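Local coordinates for uncharacterized peroxidase-related protein (Silicibacter sp., PDB 2PFX) that is of unknown function but is probably an AhpD-like oxidoreductase of the carboxymuconolactone decarboxylase family, using a pair of nearby cysteines, at residues Lys85-Leu90 and Met180-Glu185; Lys70-Met75 and Ala121-Met126. All coordinates share one frame; numbering follows the deposited sequence. Where two conformers were deposited one is given.

Interaction 1 (Lys85-Leu90 and Met180-Glu185); sequences KCFYCL and MMPNAE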
loop_
_atom_site.group_PDB
_atom_site.type_symbol
_atom_site.label_atom_id
_atom_site.label_comp_id
_atom_site.label_asym_id
_atom_site.label_seq_id
_atom_site.Cartn_x
_atom_site.Cartn_y
_atom_site.Cartn_z
ATOM N N LYS A 85 -1.673 10.328 -10.751
ATOM C CA LYS A 85 -1.039 11.633 -10.545
ATOM C C LYS A 85 -0.193 12.058 -11.736
ATOM O O LYS A 85 0.953 12.517 -11.650
ATOM C CB LYS A 85 -0.239 11.626 -9.239
ATOM C CG LYS A 85 -1.040 11.208 -8.027
ATOM C CD LYS A 85 -0.784 11.901 -6.710
ATOM C CE LYS A 85 -1.934 12.751 -6.202
ATOM N NZ LYS A 85 -2.635 12.234 -4.991
ATOM N N CYS A 86 -0.818 11.906 -12.901
ATOM C CA CYS A 86 -0.249 12.304 -14.166
ATOM C C CYS A 86 -0.546 13.755 -14.515
ATOM O O CYS A 86 -1.623 14.098 -14.974
ATOM C CB CYS A 86 -0.790 11.407 -15.288
ATOM S SG CYS A 86 0.118 11.829 -16.828
ATOM N N PHE A 87 0.429 14.633 -14.309
ATOM C CA PHE A 87 0.302 16.055 -14.619
ATOM C C PHE A 87 -0.165 16.339 -16.038
ATOM O O PHE A 87 -1.094 17.140 -16.191
ATOM C CB PHE A 87 1.659 16.757 -14.365
ATOM C CG PHE A 87 1.621 18.264 -14.546
ATOM C CD1 PHE A 87 0.778 19.107 -13.854
ATOM C CD2 PHE A 87 2.467 18.844 -15.482
ATOM C CE1 PHE A 87 0.751 20.467 -14.095
ATOM C CE2 PHE A 87 2.462 20.197 -15.706
ATOM C CZ PHE A 87 1.604 21.039 -15.015
ATOM N N TYR A 88 0.466 15.753 -17.055
ATOM C CA TYR A 88 0.130 16.032 -18.443
ATOM C C TYR A 88 -1.380 15.822 -18.629
ATOM O O TYR A 88 -2.110 16.640 -19.191
ATOM C CB TYR A 88 0.937 15.191 -19.466
ATOM C CG TYR A 88 0.531 15.517 -20.893
ATOM C CD1 TYR A 88 -0.514 14.942 -21.607
ATOM C CD2 TYR A 88 1.266 16.483 -21.594
ATOM C CE1 TYR A 88 -0.838 15.276 -22.884
ATOM C CE2 TYR A 88 0.951 16.837 -22.889
ATOM C CZ TYR A 88 -0.101 16.238 -23.536
ATOM O OH TYR A 88 -0.454 16.539 -24.826
ATOM N N CYS A 89 -1.784 14.614 -18.259
ATOM C CA CYS A 89 -3.100 14.126 -18.640
ATOM C C CYS A 89 -4.147 14.823 -17.787
ATOM O O CYS A 89 -5.252 15.076 -18.258
ATOM C CB CYS A 89 -3.127 12.601 -18.478
ATOM S SG CYS A 89 -1.980 11.732 -19.595
ATOM N N LEU A 90 -3.789 15.152 -16.545
ATOM C CA LEU A 90 -4.740 15.843 -15.669
ATOM C C LEU A 90 -5.044 17.228 -16.230
ATOM O O LEU A 90 -6.174 17.710 -16.185
ATOM C CB LEU A 90 -4.237 15.916 -14.236
ATOM C CG LEU A 90 -4.430 14.649 -13.393
ATOM C CD1 LEU A 90 -3.554 14.637 -12.150
ATOM C CD2 LEU A 90 -5.917 14.513 -13.037
HETATM N N MSE A 180 6.683 14.469 -19.714
HETATM C CA MSE A 180 5.919 15.116 -20.775
HETATM C C MSE A 180 5.157 16.313 -20.235
HETATM O O MSE A 180 4.441 16.238 -19.231
HETATM C CB MSE A 180 4.943 14.129 -21.414
HETATM C CG MSE A 180 4.319 14.645 -22.693
HETATM SE SE MSE A 180 3.068 13.373 -23.369
HETATM C CE MSE A 180 4.379 12.115 -23.978
HETATM N N MSE A 181 5.312 17.453 -20.915
HETATM C CA MSE A 181 4.711 18.670 -20.368
HETATM C C MSE A 181 3.467 19.099 -21.105
HETATM O O MSE A 181 3.456 19.191 -22.338
HETATM C CB MSE A 181 5.779 19.771 -20.430
HETATM C CG MSE A 181 6.807 19.670 -19.320
HETATM SE SE MSE A 181 6.085 19.780 -17.541
HETATM C CE MSE A 181 5.576 21.637 -17.779
ATOM N N PRO A 182 2.387 19.384 -20.390
ATOM C CA PRO A 182 1.198 19.892 -21.106
ATOM C C PRO A 182 1.344 21.320 -21.619
ATOM O O PRO A 182 2.011 22.198 -21.070
ATOM C CB PRO A 182 0.128 19.765 -20.025
ATOM C CG PRO A 182 0.891 19.991 -18.756
ATOM C CD PRO A 182 2.191 19.254 -18.939
ATOM N N ASN A 183 0.691 21.580 -22.763
ATOM C CA ASN A 183 0.695 22.881 -23.397
ATOM C C ASN A 183 0.174 23.917 -22.423
ATOM O O ASN A 183 -0.848 23.763 -21.766
ATOM C CB ASN A 183 -0.178 22.925 -24.660
ATOM C CG ASN A 183 0.202 21.898 -25.703
ATOM O OD1 ASN A 183 0.083 20.706 -25.407
ATOM N ND2 ASN A 183 0.637 22.344 -26.881
ATOM N N ALA A 184 0.886 25.031 -22.336
ATOM C CA ALA A 184 0.537 26.030 -21.326
ATOM C C ALA A 184 -0.880 26.548 -21.504
ATOM O O ALA A 184 -1.484 26.978 -20.522
ATOM C CB ALA A 184 1.556 27.160 -21.376
ATOM N N GLU A 185 -1.399 26.478 -22.720
ATOM C CA GLU A 185 -2.705 27.045 -23.009
ATOM C C GLU A 185 -3.817 26.344 -22.256
ATOM O O GLU A 185 -4.838 26.970 -21.978
ATOM C CB GLU A 185 -3.036 26.960 -24.507
ATOM C CG GLU A 185 -2.147 27.864 -25.353
ATOM C CD GLU A 185 -1.037 27.078 -26.030
ATOM O OE1 GLU A 185 -0.273 26.417 -25.301
ATOM O OE2 GLU A 185 -0.933 27.116 -27.272
HETATM O O HOH W 1 3.124 14.359 -17.264
#
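Tyr88 and Phe87 pack against the chain at Met180, Met181 and Pro182. Packing is closest round Pro182. Its CD lies 3.4 Å from Phe87 CE2, and the two side chains cross at about a right angle. Pro182 N is 3.3 Å from Tyr88 CD2. The Tyr88 ring also carries a Met-aromatic contact. Selenomethionine Met180 has its SE over the ring centre, 4.0 Å from the centroid and only 8° off the ring normal. Chi1 (179°) puts Tyr88 CG anti to the backbone N, and chi2 (-87°) turns one face of the ring to Met180 SE. Met181 C lies near the ring plane at its edge.

Phe87 and Tyr88 are the middle residues of a Cys-X-X-Cys motif. In AhpD such a pair is redox-active, and it is probably so here. Cys86 occupies the N-cap of helix 87-101, and its SG accepts a weak 3.7 Å bond from Cys89 N. Cys86 SG and Cys89 SG are 3.5 Å apart, too far for a disulfide. The loop after helix 155-178 thus packs on the two residues between the cysteines.

The contact is looser at the backbone and at the phenol end. A water accepts from Tyr88 N at 3.0 Å and donates to Met180 O, bridging the two backbones. Asn183 OD1 stays 4.2 Å from Tyr88 OH. Both groups turn to the chain near helix 39-44 instead: Tyr88 OH bonds Val40 N, Asn183 ND2 donates to Val37 O, and Asn183 OD1 accepts from Asn39 N.

Interaction 2 (Lys70-Met75 and Ala121-Met126); sequences KLEREM and ARQRVM
Glu72 meets Arg122 and Gln123 across a pair of packed helices, 70-84 and 121-136. They belong to an all-helical chain, probably of AhpD-like fold, with helix 70-84 in the carboxymuconolactone decarboxylase family region. The short helical segments run in roughly the same direction, 38° apart, with axes 10.9 Å from each other at closest approach. The centre of the contact is a bidentate salt bridge. Arg122 presents its guanidinium side-on, with NE 3.0 Å from Glu72 OE2 and NH2 3.2 Å from Glu72 OE1. Both bonds are nearly straight. The carboxylate lies at the edge of the guanidinium, near its plane, yet the two planes are turned 32° from each other. The nitrogens therefore reach the syn sides of the oxygens from out of the carboxylate plane. The Arg122 chain is extended from CG to NE, and it crosses Glu72 at about a right angle.

Gln123 comes to the same carboxylate from another direction. Its NE2 donates to the anti side of Glu72 OE2, at 3.1 Å, and its amide plane stands 73° from the carboxylate. OE2 thus takes two donors. OE1 is also doubly held, because Ser69 N donates to it. These bonds fix the rotation of a buried carboxylate, and the arginine probably offsets its charge.

Two selenomethionines flank the salt bridge. Met75 CE comes to Gln123 OE1 at 4.0 Å. Met126 crosses Glu72, its SE 4.0 Å from Glu72 CB. The Met126 chain bends at its last torsion, and Met126 CE ends 3.7 Å from the backbone oxygen Glu72 O.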
loop_
_atom_site.group_PDB
_atom_site.type_symbol
_atom_site.label_atom_id
_atom_site.label_comp_id
_atom_site.label_asym_id
_atom_site.label_seq_id
_atom_site.Cartn_x
_atom_site.Cartn_y
_atom_site.Cartn_z
ATOM N N LYS A 70 -18.718 11.330 -25.434
ATOM C CA LYS A 70 -17.350 11.853 -25.417
ATOM C C LYS A 70 -16.935 12.294 -24.015
ATOM O O LYS A 70 -15.836 11.967 -23.576
ATOM C CB LYS A 70 -17.213 13.013 -26.417
ATOM C CG LYS A 70 -17.192 12.466 -27.838
ATOM C CD LYS A 70 -17.001 13.537 -28.887
ATOM C CE LYS A 70 -18.081 13.488 -29.960
ATOM N NZ LYS A 70 -18.112 12.165 -30.655
ATOM N N LEU A 71 -17.820 13.018 -23.342
ATOM C CA LEU A 71 -17.589 13.537 -21.991
ATOM C C LEU A 71 -17.317 12.395 -21.036
ATOM O O LEU A 71 -16.369 12.437 -20.257
ATOM C CB LEU A 71 -18.790 14.362 -21.532
ATOM C CG LEU A 71 -18.850 14.790 -20.058
ATOM C CD1 LEU A 71 -17.597 15.549 -19.651
ATOM C CD2 LEU A 71 -20.118 15.603 -19.825
ATOM N N GLU A 72 -18.155 11.350 -21.146
ATOM C CA GLU A 72 -17.992 10.223 -20.236
ATOM C C GLU A 72 -16.591 9.629 -20.332
ATOM O O GLU A 72 -15.986 9.272 -19.319
ATOM C CB GLU A 72 -19.092 9.200 -20.525
ATOM C CG GLU A 72 -20.347 9.456 -19.715
ATOM C CD GLU A 72 -21.595 8.731 -20.166
ATOM O OE1 GLU A 72 -21.618 8.113 -21.246
ATOM O OE2 GLU A 72 -22.599 8.778 -19.412
ATOM N N ARG A 73 -16.090 9.542 -21.563
ATOM C CA ARG A 73 -14.750 8.958 -21.774
ATOM C C ARG A 73 -13.686 9.899 -21.244
ATOM O O ARG A 73 -12.693 9.438 -20.689
ATOM C CB ARG A 73 -14.609 8.609 -23.250
ATOM C CG ARG A 73 -15.518 7.453 -23.642
ATOM C CD ARG A 73 -15.427 7.162 -25.122
ATOM N NE ARG A 73 -16.477 7.853 -25.841
ATOM C CZ ARG A 73 -16.663 7.875 -27.156
ATOM N NH1 ARG A 73 -15.850 7.240 -27.980
ATOM N NH2 ARG A 73 -17.692 8.550 -27.658
ATOM N N GLU A 74 -13.927 11.192 -21.396
ATOM C CA GLU A 74 -12.995 12.168 -20.811
ATOM C C GLU A 74 -13.027 12.105 -19.288
ATOM O O GLU A 74 -11.995 12.312 -18.648
ATOM C CB GLU A 74 -13.319 13.580 -21.267
ATOM C CG GLU A 74 -12.886 13.931 -22.669
ATOM C CD GLU A 74 -11.389 13.851 -22.918
ATOM O OE1 GLU A 74 -10.621 13.638 -21.959
ATOM O OE2 GLU A 74 -11.008 14.010 -24.105
HETATM N N MSE A 75 -14.192 11.833 -18.711
HETATM C CA MSE A 75 -14.295 11.704 -17.259
HETATM C C MSE A 75 -13.477 10.524 -16.760
HETATM O O MSE A 75 -12.809 10.556 -15.732
HETATM C CB MSE A 75 -15.786 11.585 -16.884
HETATM C CG MSE A 75 -16.536 12.894 -17.081
HETATM SE SE MSE A 75 -18.447 12.575 -16.870
HETATM C CE MSE A 75 -18.294 12.762 -14.975
ATOM N N ALA A 121 -25.874 7.508 -10.720
ATOM C CA ALA A 121 -25.247 6.239 -10.403
ATOM C C ALA A 121 -24.516 5.618 -11.590
ATOM O O ALA A 121 -23.439 5.024 -11.441
ATOM C CB ALA A 121 -26.252 5.227 -9.862
ATOM N N ARG A 122 -25.118 5.764 -12.761
ATOM C CA ARG A 122 -24.494 5.248 -13.977
ATOM C C ARG A 122 -23.064 5.784 -14.124
ATOM O O ARG A 122 -22.136 4.998 -14.328
ATOM C CB ARG A 122 -25.320 5.618 -15.199
ATOM C CG ARG A 122 -24.667 5.392 -16.556
ATOM C CD ARG A 122 -25.239 6.332 -17.611
ATOM N NE ARG A 122 -24.443 6.450 -18.830
ATOM C CZ ARG A 122 -24.443 5.560 -19.822
ATOM N NH1 ARG A 122 -25.202 4.473 -19.734
ATOM N NH2 ARG A 122 -23.684 5.744 -20.906
ATOM N N GLN A 123 -22.915 7.098 -13.998
ATOM C CA GLN A 123 -21.577 7.651 -14.192
ATOM C C GLN A 123 -20.707 7.291 -13.010
ATOM O O GLN A 123 -19.523 7.046 -13.182
ATOM C CB GLN A 123 -21.655 9.173 -14.396
ATOM C CG GLN A 123 -22.268 9.487 -15.744
ATOM C CD GLN A 123 -22.258 10.943 -16.140
ATOM O OE1 GLN A 123 -22.200 11.833 -15.298
ATOM N NE2 GLN A 123 -22.340 11.123 -17.462
ATOM N N ARG A 124 -21.315 7.265 -11.817
ATOM C CA ARG A 124 -20.450 6.956 -10.672
ATOM C C ARG A 124 -19.936 5.541 -10.750
ATOM O O ARG A 124 -18.760 5.290 -10.457
ATOM C CB ARG A 124 -21.233 7.185 -9.375
ATOM C CG ARG A 124 -20.442 6.792 -8.153
ATOM C CD ARG A 124 -19.041 7.452 -8.061
ATOM N NE ARG A 124 -18.486 6.943 -6.776
ATOM C CZ ARG A 124 -18.483 7.603 -5.629
ATOM N NH1 ARG A 124 -18.957 8.828 -5.456
ATOM N NH2 ARG A 124 -17.964 6.977 -4.575
ATOM N N VAL A 125 -20.744 4.537 -11.118
ATOM C CA VAL A 125 -20.194 3.176 -11.126
ATOM C C VAL A 125 -19.206 2.988 -12.272
ATOM O O VAL A 125 -18.255 2.213 -12.171
ATOM C CB VAL A 125 -21.294 2.109 -11.156
ATOM C CG1 VAL A 125 -22.189 2.328 -9.921
ATOM C CG2 VAL A 125 -22.130 2.114 -12.424
HETATM N N MSE A 126 -19.408 3.713 -13.360
HETATM C CA MSE A 126 -18.450 3.749 -14.454
HETATM C C MSE A 126 -17.072 4.171 -13.943
HETATM O O MSE A 126 -16.050 3.523 -14.198
HETATM C CB MSE A 126 -18.975 4.684 -15.524
HETATM C CG MSE A 126 -18.067 4.815 -16.739
HETATM SE SE MSE A 126 -18.663 6.210 -17.907
HETATM C CE MSE A 126 -18.160 7.648 -16.761
#

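Both contacts are buried, but they lie on opposite sides of the chain's centre, with their own centres 21 Å apart. Interaction 1 sets a loop against a helix start and works by ring, proline and selenium packing, helped by one water. Interaction 2 joins two helices through charged and amide groups, with partly exposed Arg122 and Gln123. Helix 70-84, which carries Lys70-Met75, directly precedes the cysteine motif of interaction 1. Glu74 on that helix bonds His93 of helix 87-101. This glutamate and histidine, with the two cysteines, match in spacing the proton-relay residues of AhpD, so a similar role is possible.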